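Local coordinates for TRAP solute Binding Protein (Uncultured marine bacterium, PDB 5I7I), which binds aromatic acids such as 3-hydroxybenzoate and probably delivers them to a TRAP-type membrane transporter, at residues Lys148-Ile156 / Glu219-Val227. Residues are numbered along the deposited sequence; the frame is centred on the assembly and turned at random.
Sequences KIHTKEKVI and ELTKAHTTV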
ATOM      1  N   LYS A 148      10.614  -0.577  -4.033  1.00  5.45           N
ATOM      2  CA  LYS A 148      11.988  -0.842  -4.416  1.00  5.30           C
ATOM      3  C   LYS A 148      12.398  -2.202  -3.860  1.00  4.66           C
ATOM      4  O   LYS A 148      11.736  -2.788  -2.988  1.00  5.89           O
ATOM      5  CB  LYS A 148      12.909   0.275  -3.920  1.00  5.87           C
ATOM      6  CG  LYS A 148      12.733   1.626  -4.634  1.00  7.80           C
ATOM      7  CD  LYS A 148      11.597   2.509  -4.090  1.00  7.13           C
ATOM      8  CE  LYS A 148      11.393   3.737  -4.945  1.00  7.33           C
ATOM      9  NZ  LYS A 148      10.204   4.534  -4.533  1.00  7.40           N
ATOM     10  N   ILE A 149      13.522  -2.703  -4.376  1.00  6.41           N
ATOM     11  CA  ILE A 149      14.082  -4.006  -4.024  1.00  5.55           C
ATOM     12  C   ILE A 149      15.241  -3.786  -3.069  1.00  7.94           C
ATOM     13  O   ILE A 149      16.172  -3.042  -3.383  1.00  7.72           O
ATOM     14  CB  ILE A 149      14.556  -4.750  -5.287  1.00  6.44           C
ATOM     15  CG1 ILE A 149      13.390  -5.012  -6.224  1.00  7.17           C
ATOM     16  CG2 ILE A 149      15.245  -6.046  -4.933  1.00  9.40           C
ATOM     17  CD1 ILE A 149      13.794  -5.421  -7.629  1.00  8.47           C
ATOM     18  N   HIS A 150      15.215  -4.479  -1.939  1.00  6.27           N
ATOM     19  CA  HIS A 150      16.213  -4.298  -0.897  1.00  6.50           C
ATOM     20  C   HIS A 150      16.830  -5.637  -0.537  1.00  8.02           C
ATOM     21  O   HIS A 150      16.117  -6.626  -0.317  1.00  7.18           O
ATOM     22  CB  HIS A 150      15.565  -3.664   0.326  1.00  7.08           C
ATOM     23  CG  HIS A 150      14.726  -2.481  -0.029  1.00  6.36           C
ATOM     24  ND1 HIS A 150      15.254  -1.230  -0.252  1.00  6.50           N
ATOM     25  CD2 HIS A 150      13.400  -2.373  -0.250  1.00  6.24           C
ATOM     26  CE1 HIS A 150      14.283  -0.400  -0.581  1.00  6.37           C
ATOM     27  NE2 HIS A 150      13.151  -1.074  -0.597  1.00  6.01           N
ATOM     28  N   THR A 151      18.148  -5.655  -0.474  1.00  6.26           N
ATOM     29  CA  THR A 151      18.915  -6.815  -0.066  1.00  6.73           C
ATOM     30  C   THR A 151      19.989  -6.379   0.922  1.00  7.08           C
ATOM     31  O   THR A 151      20.342  -5.200   1.013  1.00  8.51           O
ATOM     32  CB  THR A 151      19.544  -7.488  -1.273  1.00  8.63           C
ATOM     33  OG1 THR A 151      20.243  -6.491  -2.010  1.00  8.90           O
ATOM     34  CG2 THR A 151      18.465  -8.077  -2.155  1.00  8.53           C
ATOM     35  N   LYS A 152      20.532  -7.339   1.656  1.00  8.03           N
ATOM     36  CA  LYS A 152      21.516  -7.002   2.673  1.00  8.92           C
ATOM     37  C   LYS A 152      22.736  -6.331   2.048  1.00 10.54           C
ATOM     38  O   LYS A 152      23.181  -5.271   2.514  1.00 11.63           O
ATOM     39  CB  LYS A 152      21.890  -8.256   3.478  1.00 10.12           C
ATOM     40  CG  LYS A 152      20.747  -8.763   4.367  1.00 10.80           C
ATOM     41  CD  LYS A 152      21.190  -9.924   5.225  1.00 14.24           C
ATOM     42  CE  LYS A 152      20.084 -10.350   6.157  1.00 16.67           C
ATOM     43  NZ  LYS A 152      20.592 -11.319   7.163  1.00 17.56           N
ATOM     44  N   GLU A 153      23.289  -6.927   0.991  1.00 12.32           N
ATOM     45  CA  GLU A 153      24.509  -6.401   0.386  1.00 14.40           C
ATOM     46  C   GLU A 153      24.584  -6.597  -1.125  1.00 12.12           C
ATOM     47  O   GLU A 153      25.303  -5.852  -1.802  1.00 13.48           O
ATOM     48  CB  GLU A 153      25.745  -7.032   1.038  1.00 21.11           C
ATOM     49  CG  GLU A 153      25.791  -8.554   0.933  1.00 30.15           C
ATOM     50  CD  GLU A 153      26.971  -9.166   1.677  1.00 53.17           C
ATOM     51  OE1 GLU A 153      27.808  -8.399   2.201  1.00 58.19           O
ATOM     52  OE2 GLU A 153      27.059 -10.414   1.740  1.00 56.33           O
ATOM     53  N   LYS A 154      23.880  -7.584  -1.674  1.00 11.68           N
ATOM     54  CA  LYS A 154      24.056  -7.942  -3.078  1.00 13.12           C
ATOM     55  C   LYS A 154      23.285  -6.969  -3.960  1.00 10.13           C
ATOM     56  O   LYS A 154      22.074  -6.796  -3.800  1.00  8.78           O
ATOM     57  CB  LYS A 154      23.554  -9.361  -3.316  1.00 12.47           C
ATOM     58  CG  LYS A 154      23.708  -9.837  -4.744  1.00 14.95           C
ATOM     59  CD  LYS A 154      23.154 -11.249  -4.893  1.00 21.14           C
ATOM     60  CE  LYS A 154      23.327 -11.771  -6.298  1.00 21.47           C
ATOM     61  NZ  LYS A 154      22.562 -13.048  -6.430  1.00 22.48           N
ATOM     62  N   VAL A 155      23.970  -6.331  -4.900  1.00  9.48           N
ATOM     63  CA  VAL A 155      23.275  -5.427  -5.805  1.00  7.84           C
ATOM     64  C   VAL A 155      22.422  -6.241  -6.767  1.00  7.02           C
ATOM     65  O   VAL A 155      22.899  -7.200  -7.383  1.00  9.26           O
ATOM     66  CB  VAL A 155      24.274  -4.556  -6.573  1.00  8.45           C
ATOM     67  CG1 VAL A 155      23.547  -3.704  -7.614  1.00 10.83           C
ATOM     68  CG2 VAL A 155      25.061  -3.682  -5.612  1.00 11.75           C
ATOM     69  N   ILE A 156      21.176  -5.835  -6.939  1.00  7.16           N
ATOM     70  CA  ILE A 156      20.261  -6.488  -7.869  1.00  6.30           C
ATOM     71  C   ILE A 156      20.314  -5.703  -9.177  1.00  7.03           C
ATOM     72  O   ILE A 156      19.706  -4.637  -9.317  1.00  7.89           O
ATOM     73  CB  ILE A 156      18.843  -6.617  -7.307  1.00  7.13           C
ATOM     74  CG1 ILE A 156      18.856  -7.392  -5.985  1.00  7.49           C
ATOM     75  CG2 ILE A 156      17.932  -7.289  -8.332  1.00  8.08           C
ATOM     76  CD1 ILE A 156      19.474  -8.776  -6.049  1.00  9.25           C
ATOM     77  N   GLU A 219      18.892   0.309   7.788  1.00  8.54           N
ATOM     78  CA  GLU A 219      20.113  -0.155   8.433  1.00  9.75           C
ATOM     79  C   GLU A 219      20.384  -1.614   8.120  1.00  9.08           C
ATOM     80  O   GLU A 219      21.546  -2.001   7.964  1.00 14.59           O
ATOM     81  CB  GLU A 219      20.032   0.053   9.955  1.00 10.11           C
ATOM     82  CG  GLU A 219      19.951   1.527  10.361  1.00 12.61           C
ATOM     83  CD  GLU A 219      19.852   1.733  11.871  1.00 16.38           C
ATOM     84  OE1 GLU A 219      19.652   0.752  12.615  1.00 19.27           O
ATOM     85  OE2 GLU A 219      19.985   2.895  12.318  1.00 20.15           O
ATOM     86  N   LEU A 220      19.330  -2.419   7.987  1.00  9.75           N
ATOM     87  CA  LEU A 220      19.470  -3.852   7.814  1.00  9.08           C
ATOM     88  C   LEU A 220      19.634  -4.259   6.359  1.00  9.17           C
ATOM     89  O   LEU A 220      20.068  -5.382   6.093  1.00  9.55           O
ATOM     90  CB  LEU A 220      18.261  -4.555   8.430  1.00  9.79           C
ATOM     91  CG  LEU A 220      18.108  -4.356   9.929  1.00  9.49           C
ATOM     92  CD1 LEU A 220      16.744  -4.808  10.378  1.00 13.22           C
ATOM     93  CD2 LEU A 220      19.178  -5.118  10.674  1.00 13.62           C
ATOM     94  N   THR A 221      19.304  -3.378   5.418  1.00  7.88           N
ATOM     95  CA  THR A 221      19.596  -3.609   4.012  1.00  6.87           C
ATOM     96  C   THR A 221      20.374  -2.421   3.470  1.00  6.88           C
ATOM     97  O   THR A 221      19.977  -1.272   3.683  1.00  9.39           O
ATOM     98  CB  THR A 221      18.329  -3.846   3.172  1.00  7.98           C
ATOM     99  OG1 THR A 221      17.425  -2.732   3.251  1.00  8.10           O
ATOM    100  CG2 THR A 221      17.638  -5.127   3.604  1.00  8.68           C
ATOM    101  N   LYS A 222      21.487  -2.696   2.797  1.00  8.11           N
ATOM    102  CA  LYS A 222      22.320  -1.649   2.241  1.00  8.25           C
ATOM    103  C   LYS A 222      22.303  -1.606   0.729  1.00  9.11           C
ATOM    104  O   LYS A 222      22.824  -0.651   0.151  1.00 10.16           O
ATOM    105  CB  LYS A 222      23.764  -1.813   2.726  1.00 10.76           C
ATOM    106  CG  LYS A 222      23.923  -1.656   4.229  1.00 12.93           C
ATOM    107  CD  LYS A 222      23.601  -0.234   4.687  1.00 14.14           C
ATOM    108  CE  LYS A 222      23.699  -0.085   6.191  1.00 23.23           C
ATOM    109  NZ  LYS A 222      24.970  -0.659   6.682  1.00 32.04           N
ATOM    110  N   ALA A 223      21.723  -2.591   0.064  1.00  8.12           N
ATOM    111  CA  ALA A 223      21.631  -2.571  -1.387  1.00  8.52           C
ATOM    112  C   ALA A 223      20.183  -2.372  -1.799  1.00  6.88           C
ATOM    113  O   ALA A 223      19.288  -3.077  -1.324  1.00  7.79           O
ATOM    114  CB  ALA A 223      22.180  -3.860  -1.985  1.00  7.91           C
ATOM    115  N   HIS A 224      19.952  -1.405  -2.680  1.00  6.73           N
ATOM    116  CA  HIS A 224      18.614  -0.992  -3.056  1.00  7.05           C
ATOM    117  C   HIS A 224      18.555  -0.806  -4.560  1.00  6.20           C
ATOM    118  O   HIS A 224      19.442  -0.184  -5.150  1.00  7.22           O
ATOM    119  CB  HIS A 224      18.254   0.314  -2.349  1.00  6.33           C
ATOM    120  CG  HIS A 224      18.594   0.310  -0.896  1.00  5.79           C
ATOM    121  ND1 HIS A 224      17.833  -0.346   0.038  1.00  6.19           N
ATOM    122  CD2 HIS A 224      19.631   0.849  -0.219  1.00  7.27           C
ATOM    123  CE1 HIS A 224      18.380  -0.214   1.231  1.00  8.23           C
ATOM    124  NE2 HIS A 224      19.477   0.506   1.105  1.00  8.61           N
ATOM    125  N   THR A 225      17.513  -1.365  -5.170  1.00  6.04           N
ATOM    126  CA  THR A 225      17.304  -1.263  -6.606  1.00  8.30           C
ATOM    127  C   THR A 225      15.923  -0.709  -6.893  1.00  7.66           C
ATOM    128  O   THR A 225      14.930  -1.130  -6.292  1.00  7.22           O
ATOM    129  CB  THR A 225      17.525  -2.609  -7.303  1.00  7.68           C
ATOM    130  OG1 THR A 225      18.928  -2.822  -7.408  1.00  7.16           O
ATOM    131  CG2 THR A 225      16.932  -2.646  -8.710  1.00  8.60           C
ATOM    132  N   THR A 226      15.871   0.234  -7.805  1.00  7.83           N
ATOM    133  CA  THR A 226      14.634   0.772  -8.322  1.00  8.26           C
ATOM    134  C   THR A 226      14.619   0.567  -9.833  1.00  6.98           C
ATOM    135  O   THR A 226      15.506  -0.072 -10.398  1.00  8.03           O
ATOM    136  CB  THR A 226      14.459   2.232  -7.903  1.00 10.12           C
ATOM    137  OG1 THR A 226      13.114   2.615  -8.189  1.00  9.39           O
ATOM    138  CG2 THR A 226      15.423   3.154  -8.652  1.00  9.23           C
ATOM    139  N   VAL A 227      13.608   1.112 -10.491  1.00  9.34           N
ATOM    140  CA  VAL A 227      13.543   1.036 -11.943  1.00  9.52           C
ATOM    141  C   VAL A 227      13.436   2.436 -12.511  1.00  9.08           C
ATOM    142  O   VAL A 227      12.803   3.323 -11.924  1.00 10.87           O
ATOM    143  CB  VAL A 227      12.414   0.133 -12.480  1.00 10.63           C
ATOM    144  CG1 VAL A 227      12.585  -1.292 -11.989  1.00 13.17           C
ATOM    145  CG2 VAL A 227      11.071   0.673 -12.068  1.00 10.61           C
TER
HETATM  146  O   HOH W   1      18.708  -4.791  -3.722  1.00  7.58           O
HETATM  147  O   HOH W   2      20.518  -3.514  -5.328  1.00  7.39           O
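H150 and H224 face each other as a non-hydrogen-bonded pair of antiparallel strands, and their imidazoles meet rim to rim with planes at 66°. From CB, which rests 3.6 Å from T221 OG1, the H150 side chain runs to CG, 3.8 Å from H224 ND1; setting CG anti to the carbonyl carbon (chi1 -48°) brings the ring to H224, where ND1 forms a nearly straight 2.7 Å hydrogen bond with H224 ND1. CE1 lies close to that same nitrogen, and NE2 ends on the backbone O of V207, so both ring nitrogens of H150 are engaged and its rotation is fixed. These strands, 148-151 and 223-227, are neighbours in a mixed six-stranded sheet of the periplasmic binding protein fold; a classic beta bulge sets K222 and A223 against T151. I149 and T225 exchange two backbone bonds. On their face of the sheet, T225 OG1 donates to I156 O at 2.7 Å and accepts from a water that is itself bound by I156 N. A valine at T225 would probably leave I156 O without this donor and the water with one anchor fewer. On the same face, A223 CB packs 3.3 Å from T151 OG1, which donates to K154 O across the turn.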